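PDB 3ZTV: NAD nucleotidase from Haemophilus influenzae, which degrades NAD to adenosine and nicotinamide riboside in the periplasm, combining NAD pyrophosphatase and 5'-nucleotidase activities. Local coordinates for residues 299-304 with 309-314. Numbering follows the deposited sequence.
Sequences KLQVKN and WAELTG
Val-302 and Ala-310 form the hydrogen-bonded pair of an antiparallel beta hairpin, each backbone N donating to the other's O: Ala-310 N to Val-302 O at 2.9 Å and Val-302 N to Ala-310 O at 3.0 Å. The short strands 301-303 and 309-311 twist strongly, their directions 141° apart, and beyond the paired residues Leu-312 N adds a nearly straight bond to Leu-300 O. Gln-301 with Glu-311 and Lys-303 with Trp-309 are the flanking non-hydrogen-bonded pairs, and all four side chains lie on one face. There the Trp-309 indole lies across the neighbouring strand, with Lys-303 CB over its six-membered ring, 4.0 Å from the centroid, in a CH-pi contact, while Gln-301 O comes to the ring edge at 3.4 Å from CE3. Lys-40 adds a cation-pi contact to this ring. Glu-311 bends at chi2 (-77°), which turns its carboxylate back to 299-304. OE1 takes the Leu-300 N-H on its syn side at 2.9 Å, and OE2 receives Gln-301 NE2 at 3.0 Å from above the carboxylate plane, the amide standing almost perpendicular to the carboxylate (87°). Val-302, on the face opposite Trp-309, reaches Leu-312 beyond the end of strand 309-311, CG2 to CD2 at 3.7 Å. Leu-300 and Leu-312 also touch helix 314-325, and Gln-301 bonds through its backbone to Lys-40 of strand 37-43; the hairpin therefore contacts both elements, away from the zinc and adenosine sites. Because Arg-317 of that helix forms a salt bridge with Glu-311 OE1, the carboxylate links both segments to the helix that follows; the arginine and the two N-H donors would be expected to favour its ionised form.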
loop_
_atom_site.group_PDB
_atom_site.type_symbol
_atom_site.label_atom_id
_atom_site.label_comp_id
_atom_site.label_asym_id
_atom_site.label_seq_id
_atom_site.Cartn_x
_atom_site.Cartn_y
_atom_site.Cartn_z
ATOM N N LYS A 299 -29.551 -27.440 -29.132
ATOM C CA LYS A 299 -29.997 -26.201 -29.758
ATOM C C LYS A 299 -28.993 -25.783 -30.811
ATOM O O LYS A 299 -27.854 -25.428 -30.498
ATOM C CB LYS A 299 -30.189 -25.072 -28.734
ATOM C CG LYS A 299 -30.613 -23.733 -29.361
ATOM C CD LYS A 299 -30.668 -22.603 -28.338
ATOM C CE LYS A 299 -31.877 -22.728 -27.428
ATOM N NZ LYS A 299 -31.822 -21.723 -26.327
ATOM N N LEU A 300 -29.415 -25.836 -32.065
ATOM C CA LEU A 300 -28.583 -25.385 -33.167
ATOM C C LEU A 300 -29.480 -24.595 -34.109
ATOM O O LEU A 300 -29.991 -25.134 -35.100
ATOM C CB LEU A 300 -27.952 -26.575 -33.893
ATOM C CG LEU A 300 -27.008 -27.470 -33.077
ATOM C CD1 LEU A 300 -26.748 -28.777 -33.809
ATOM C CD2 LEU A 300 -25.692 -26.768 -32.734
ATOM N N GLN A 301 -29.690 -23.324 -33.790
ATOM C CA GLN A 301 -30.654 -22.504 -34.522
ATOM C C GLN A 301 -29.982 -21.460 -35.402
ATOM O O GLN A 301 -29.037 -20.793 -34.987
ATOM C CB GLN A 301 -31.623 -21.827 -33.553
ATOM C CG GLN A 301 -32.478 -22.799 -32.766
ATOM C CD GLN A 301 -33.344 -22.108 -31.737
ATOM O OE1 GLN A 301 -33.392 -20.879 -31.674
ATOM N NE2 GLN A 301 -34.028 -22.897 -30.920
ATOM N N VAL A 302 -30.472 -21.333 -36.633
ATOM C CA VAL A 302 -30.009 -20.298 -37.546
ATOM C C VAL A 302 -31.209 -19.477 -38.026
ATOM O O VAL A 302 -32.342 -19.964 -38.028
ATOM C CB VAL A 302 -29.251 -20.897 -38.749
ATOM C CG1 VAL A 302 -28.058 -21.727 -38.265
ATOM C CG2 VAL A 302 -30.185 -21.743 -39.602
ATOM N N LYS A 303 -30.965 -18.229 -38.405
ATOM C CA LYS A 303 -32.039 -17.321 -38.810
ATOM C C LYS A 303 -32.438 -17.572 -40.258
ATOM O O LYS A 303 -31.589 -17.561 -41.150
ATOM C CB LYS A 303 -31.585 -15.868 -38.631
ATOM C CG LYS A 303 -32.661 -14.810 -38.826
ATOM C CD LYS A 303 -32.068 -13.421 -38.621
ATOM C CE LYS A 303 -33.099 -12.313 -38.799
ATOM N NZ LYS A 303 -33.875 -12.053 -37.555
ATOM N N ASN A 304 -33.726 -17.809 -40.496
ATOM C CA ASN A 304 -34.190 -18.066 -41.858
ATOM C C ASN A 304 -34.550 -16.783 -42.605
ATOM O O ASN A 304 -34.375 -15.682 -42.080
ATOM C CB ASN A 304 -35.327 -19.103 -41.896
ATOM C CG ASN A 304 -36.617 -18.606 -41.263
ATOM O OD1 ASN A 304 -36.859 -17.405 -41.164
ATOM N ND2 ASN A 304 -37.459 -19.542 -40.844
ATOM N N TRP A 309 -35.546 -17.635 -36.026
ATOM C CA TRP A 309 -34.538 -18.600 -35.611
ATOM C C TRP A 309 -35.134 -20.002 -35.570
ATOM O O TRP A 309 -36.104 -20.251 -34.858
ATOM C CB TRP A 309 -33.952 -18.190 -34.257
ATOM C CG TRP A 309 -33.126 -16.938 -34.374
ATOM C CD1 TRP A 309 -33.567 -15.647 -34.276
ATOM C CD2 TRP A 309 -31.725 -16.865 -34.652
ATOM N NE1 TRP A 309 -32.518 -14.776 -34.463
ATOM C CE2 TRP A 309 -31.377 -15.499 -34.697
ATOM C CE3 TRP A 309 -30.728 -17.821 -34.865
ATOM C CZ2 TRP A 309 -30.073 -15.069 -34.945
ATOM C CZ3 TRP A 309 -29.439 -17.393 -35.111
ATOM C CH2 TRP A 309 -29.121 -16.029 -35.146
ATOM N N ALA A 310 -34.562 -20.911 -36.351
ATOM C CA ALA A 310 -35.107 -22.261 -36.484
ATOM C C ALA A 310 -34.023 -23.328 -36.340
ATOM O O ALA A 310 -32.880 -23.120 -36.746
ATOM C CB ALA A 310 -35.836 -22.415 -37.826
ATOM N N GLU A 311 -34.391 -24.475 -35.784
ATOM C CA GLU A 311 -33.455 -25.585 -35.620
ATOM C C GLU A 311 -32.995 -26.183 -36.941
ATOM O O GLU A 311 -33.809 -26.437 -37.834
ATOM C CB GLU A 311 -34.085 -26.683 -34.770
ATOM C CG GLU A 311 -34.329 -26.274 -33.332
ATOM C CD GLU A 311 -33.065 -26.269 -32.480
ATOM O OE1 GLU A 311 -32.011 -26.778 -32.932
ATOM O OE2 GLU A 311 -33.124 -25.753 -31.343
ATOM N N LEU A 312 -31.692 -26.428 -37.051
ATOM C CA LEU A 312 -31.134 -27.151 -38.188
ATOM C C LEU A 312 -31.736 -28.549 -38.257
ATOM O O LEU A 312 -32.103 -29.130 -37.238
ATOM C CB LEU A 312 -29.610 -27.241 -38.067
ATOM C CG LEU A 312 -28.861 -25.918 -38.208
ATOM C CD1 LEU A 312 -27.366 -26.123 -38.007
ATOM C CD2 LEU A 312 -29.143 -25.286 -39.564
ATOM N N THR A 313 -31.849 -29.078 -39.474
ATOM C CA THR A 313 -32.416 -30.402 -39.703
ATOM C C THR A 313 -31.616 -31.137 -40.782
ATOM O O THR A 313 -30.824 -30.528 -41.491
ATOM C CB THR A 313 -33.908 -30.303 -40.115
ATOM O OG1 THR A 313 -34.476 -31.613 -40.191
ATOM C CG2 THR A 313 -34.052 -29.610 -41.463
ATOM N N GLY A 314 -31.816 -32.449 -40.882
ATOM C CA GLY A 314 -31.186 -33.243 -41.926
ATOM C C GLY A 314 -29.672 -33.141 -41.986
ATOM O O GLY A 314 -29.000 -33.073 -40.954
#